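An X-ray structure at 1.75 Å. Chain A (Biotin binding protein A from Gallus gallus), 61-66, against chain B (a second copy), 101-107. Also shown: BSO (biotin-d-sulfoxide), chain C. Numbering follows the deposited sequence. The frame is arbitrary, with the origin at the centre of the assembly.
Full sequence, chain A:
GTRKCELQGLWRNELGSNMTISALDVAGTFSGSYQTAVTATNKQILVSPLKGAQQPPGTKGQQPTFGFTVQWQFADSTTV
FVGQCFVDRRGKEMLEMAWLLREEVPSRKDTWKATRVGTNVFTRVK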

# COMPACT_ATOMS: atom_id res chain seq x y z
N GLY A 61 -28.19 -3.29 2.32
CA GLY A 61 -27.97 -2.32 3.40
C GLY A 61 -26.51 -1.92 3.59
O GLY A 61 -26.11 -1.44 4.66
N GLN A 62 -25.71 -2.11 2.55
CA GLN A 62 -24.28 -1.79 2.61
C GLN A 62 -24.02 -0.71 1.57
O GLN A 62 -24.52 -0.80 0.44
N GLN A 63 -23.30 0.33 1.96
CA GLN A 63 -23.01 1.42 1.03
C GLN A 63 -21.95 1.01 -0.00
O GLN A 63 -21.06 0.22 0.33
N PRO A 64 -22.09 1.52 -1.26
CA PRO A 64 -21.20 1.08 -2.34
C PRO A 64 -19.82 1.71 -2.29
O PRO A 64 -19.65 2.84 -1.79
N THR A 65 -18.85 0.98 -2.83
CA THR A 65 -17.48 1.49 -2.86
C THR A 65 -17.36 2.61 -3.90
O THR A 65 -18.20 2.71 -4.81
N PHE A 66 -16.35 3.46 -3.74
CA PHE A 66 -16.09 4.57 -4.64
C PHE A 66 -14.62 4.96 -4.60
O PHE A 66 -13.88 4.57 -3.69
N LEU B 101 -7.34 -1.84 -4.62
CA LEU B 101 -8.62 -2.48 -4.95
C LEU B 101 -9.38 -2.59 -3.64
O LEU B 101 -8.91 -3.25 -2.69
N ARG B 102 -10.51 -1.89 -3.60
CA ARG B 102 -11.34 -1.79 -2.38
C ARG B 102 -12.56 -2.70 -2.54
O ARG B 102 -13.39 -2.46 -3.42
N GLU B 103 -12.64 -3.72 -1.70
CA GLU B 103 -13.86 -4.52 -1.53
C GLU B 103 -14.97 -3.79 -0.77
O GLU B 103 -14.71 -3.07 0.21
N GLU B 104 -16.22 -4.04 -1.17
CA GLU B 104 -17.36 -3.61 -0.37
C GLU B 104 -17.51 -4.56 0.84
O GLU B 104 -17.60 -5.77 0.67
N VAL B 105 -17.47 -4.04 2.06
CA VAL B 105 -17.55 -4.95 3.21
C VAL B 105 -18.86 -4.78 3.98
O VAL B 105 -19.45 -3.70 3.92
N PRO B 106 -19.32 -5.86 4.67
CA PRO B 106 -20.65 -5.88 5.32
C PRO B 106 -20.79 -4.94 6.51
O PRO B 106 -21.92 -4.56 6.83
N SER B 107 -19.69 -4.59 7.18
CA SER B 107 -19.74 -3.63 8.28
C SER B 107 -18.46 -2.86 8.46
O SER B 107 -17.42 -3.22 7.89

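The two stretches run antiparallel, their end-to-end directions 178° apart, and bury 349 Å² between them. By the CA-to-CB criterion, Gln62(A) and Thr65(A) point toward chain B, and Arg102(B) and Glu104(B) toward chain A; Gln63(A) and Pro64(A) point away.

One direct hydrogen bond crosses the contact. Gln62(A), chi1 m and chi2 t, extends until NE2 lies 2.7 Å from OE2 of Glu104(B), itself extended (t, t). The distance is short, but the N-H...acceptor angle of 119° makes the bond weak.

Waters add bridges around Glu104(B). Water 2 donates to Gln62(A) O (2.7 Å) and Glu104(B) OE1 (2.9 Å); water 5 accepts from Thr65(A) N (2.9 Å) and donates to the same OE1 (2.7 Å). The carboxylate thereby reaches two backbone positions of chain A. Water 4 accepts from Gln62(A) NE2 at 2.9 Å and donates weakly to Glu104(B) O at 3.4 Å.

Van der Waals packing centres on Thr65(A). Its p rotamer places CG2 3.7 Å from Glu104(B) CB and 4.0 Å from Arg102(B) CG, while OG1 is hydrogen-bonded elsewhere in the structure. Pro106(B) points away overall, yet its CB lies 3.6 Å from Gln62(A) OE1.

The biotin-d-sulfoxide approaches Leu101(B), where CB is 3.7 Å from ligand O10; this leucine makes no contact with the chain A stretch.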

# COMPACT_ATOMS: atom_id res chain seq x y z
CB GLN A 62 -23.44 -3.03 2.29
CG GLN A 62 -23.68 -4.21 3.21
CD GLN A 62 -22.97 -5.48 2.75
OE1 GLN A 62 -23.24 -6.56 3.28
NE2 GLN A 62 -22.03 -5.35 1.79
CB GLN A 63 -22.55 2.64 1.81
CG GLN A 63 -23.57 3.07 2.85
CD GLN A 63 -24.80 3.63 2.19
OE1 GLN A 63 -24.70 4.31 1.15
NE2 GLN A 63 -25.96 3.35 2.76
CB PRO A 64 -21.94 1.52 -3.61
CG PRO A 64 -22.75 2.69 -3.18
CD PRO A 64 -23.15 2.42 -1.75
CB THR A 65 -16.47 0.38 -3.18
OG1 THR A 65 -16.82 -0.20 -4.44
CG2 THR A 65 -16.43 -0.69 -2.07
CB PHE A 66 -16.94 5.78 -4.22
CG PHE A 66 -16.62 6.31 -2.86
CD1 PHE A 66 -15.81 7.43 -2.72
CD2 PHE A 66 -17.20 5.73 -1.71
CE1 PHE A 66 -15.52 7.96 -1.44
CE2 PHE A 66 -16.91 6.25 -0.42
CZ PHE A 66 -16.08 7.36 -0.29
CB LEU B 101 -8.39 -3.83 -5.57
CG LEU B 101 -9.59 -4.80 -5.73
CD1 LEU B 101 -10.65 -4.24 -6.64
CD2 LEU B 101 -9.13 -6.17 -6.23
CB ARG B 102 -11.83 -0.37 -2.19
CG ARG B 102 -12.64 -0.15 -0.89
CD ARG B 102 -11.66 0.11 0.16
NE ARG B 102 -12.17 0.28 1.51
CZ ARG B 102 -11.55 1.06 2.39
NH1 ARG B 102 -12.02 1.16 3.62
NH2 ARG B 102 -10.46 1.75 2.03
CB GLU B 103 -13.52 -5.74 -0.69
CG GLU B 103 -13.27 -6.99 -1.46
CD GLU B 103 -13.15 -8.18 -0.54
OE1 GLU B 103 -13.93 -8.27 0.44
OE2 GLU B 103 -12.27 -9.04 -0.80
CB GLU B 104 -18.63 -3.58 -1.23
CG GLU B 104 -19.77 -2.98 -0.49
CD GLU B 104 -21.10 -3.31 -1.14
OE1 GLU B 104 -21.47 -2.62 -2.10
OE2 GLU B 104 -21.77 -4.27 -0.68
CB VAL B 105 -16.33 -4.83 4.14
CG1 VAL B 105 -15.08 -5.40 3.44
CG2 VAL B 105 -16.16 -3.41 4.62
CB PRO B 106 -20.80 -7.34 5.78
CG PRO B 106 -19.76 -8.11 4.99
CD PRO B 106 -18.63 -7.15 4.84
CB SER B 107 -20.16 -4.30 9.60
OG SER B 107 -19.08 -4.99 10.19
C11 BSO C . -12.44 -7.51 -8.65
O11 BSO C . -12.04 -8.67 -8.91
O12 BSO C . -12.86 -7.16 -7.53
C10 BSO C . -12.47 -6.44 -9.76
C9 BSO C . -11.38 -6.57 -10.85
C8 BSO C . -10.04 -6.13 -10.28
C7 BSO C . -8.91 -6.45 -11.27
C2 BSO C . -7.56 -6.03 -10.66
S1 BSO C . -7.32 -4.25 -10.49
C6 BSO C . -5.54 -4.42 -10.17
C5 BSO C . -5.08 -5.56 -11.09
N1 BSO C . -4.67 -4.99 -12.38
C3 BSO C . -5.47 -5.42 -13.36
O3 BSO C . -5.29 -5.09 -14.54
N2 BSO C . -6.43 -6.27 -12.95
C4 BSO C . -6.29 -6.48 -11.47
O10 BSO C . -7.99 -3.90 -9.20
O HOH W 1 -23.77 -2.54 6.17
O HOH W 2 -23.89 -1.01 -2.13
O HOH W 3 -24.50 -5.87 6.25
O HOH W 4 -20.27 -7.61 1.65
O HOH W 5 -20.09 -1.33 -4.06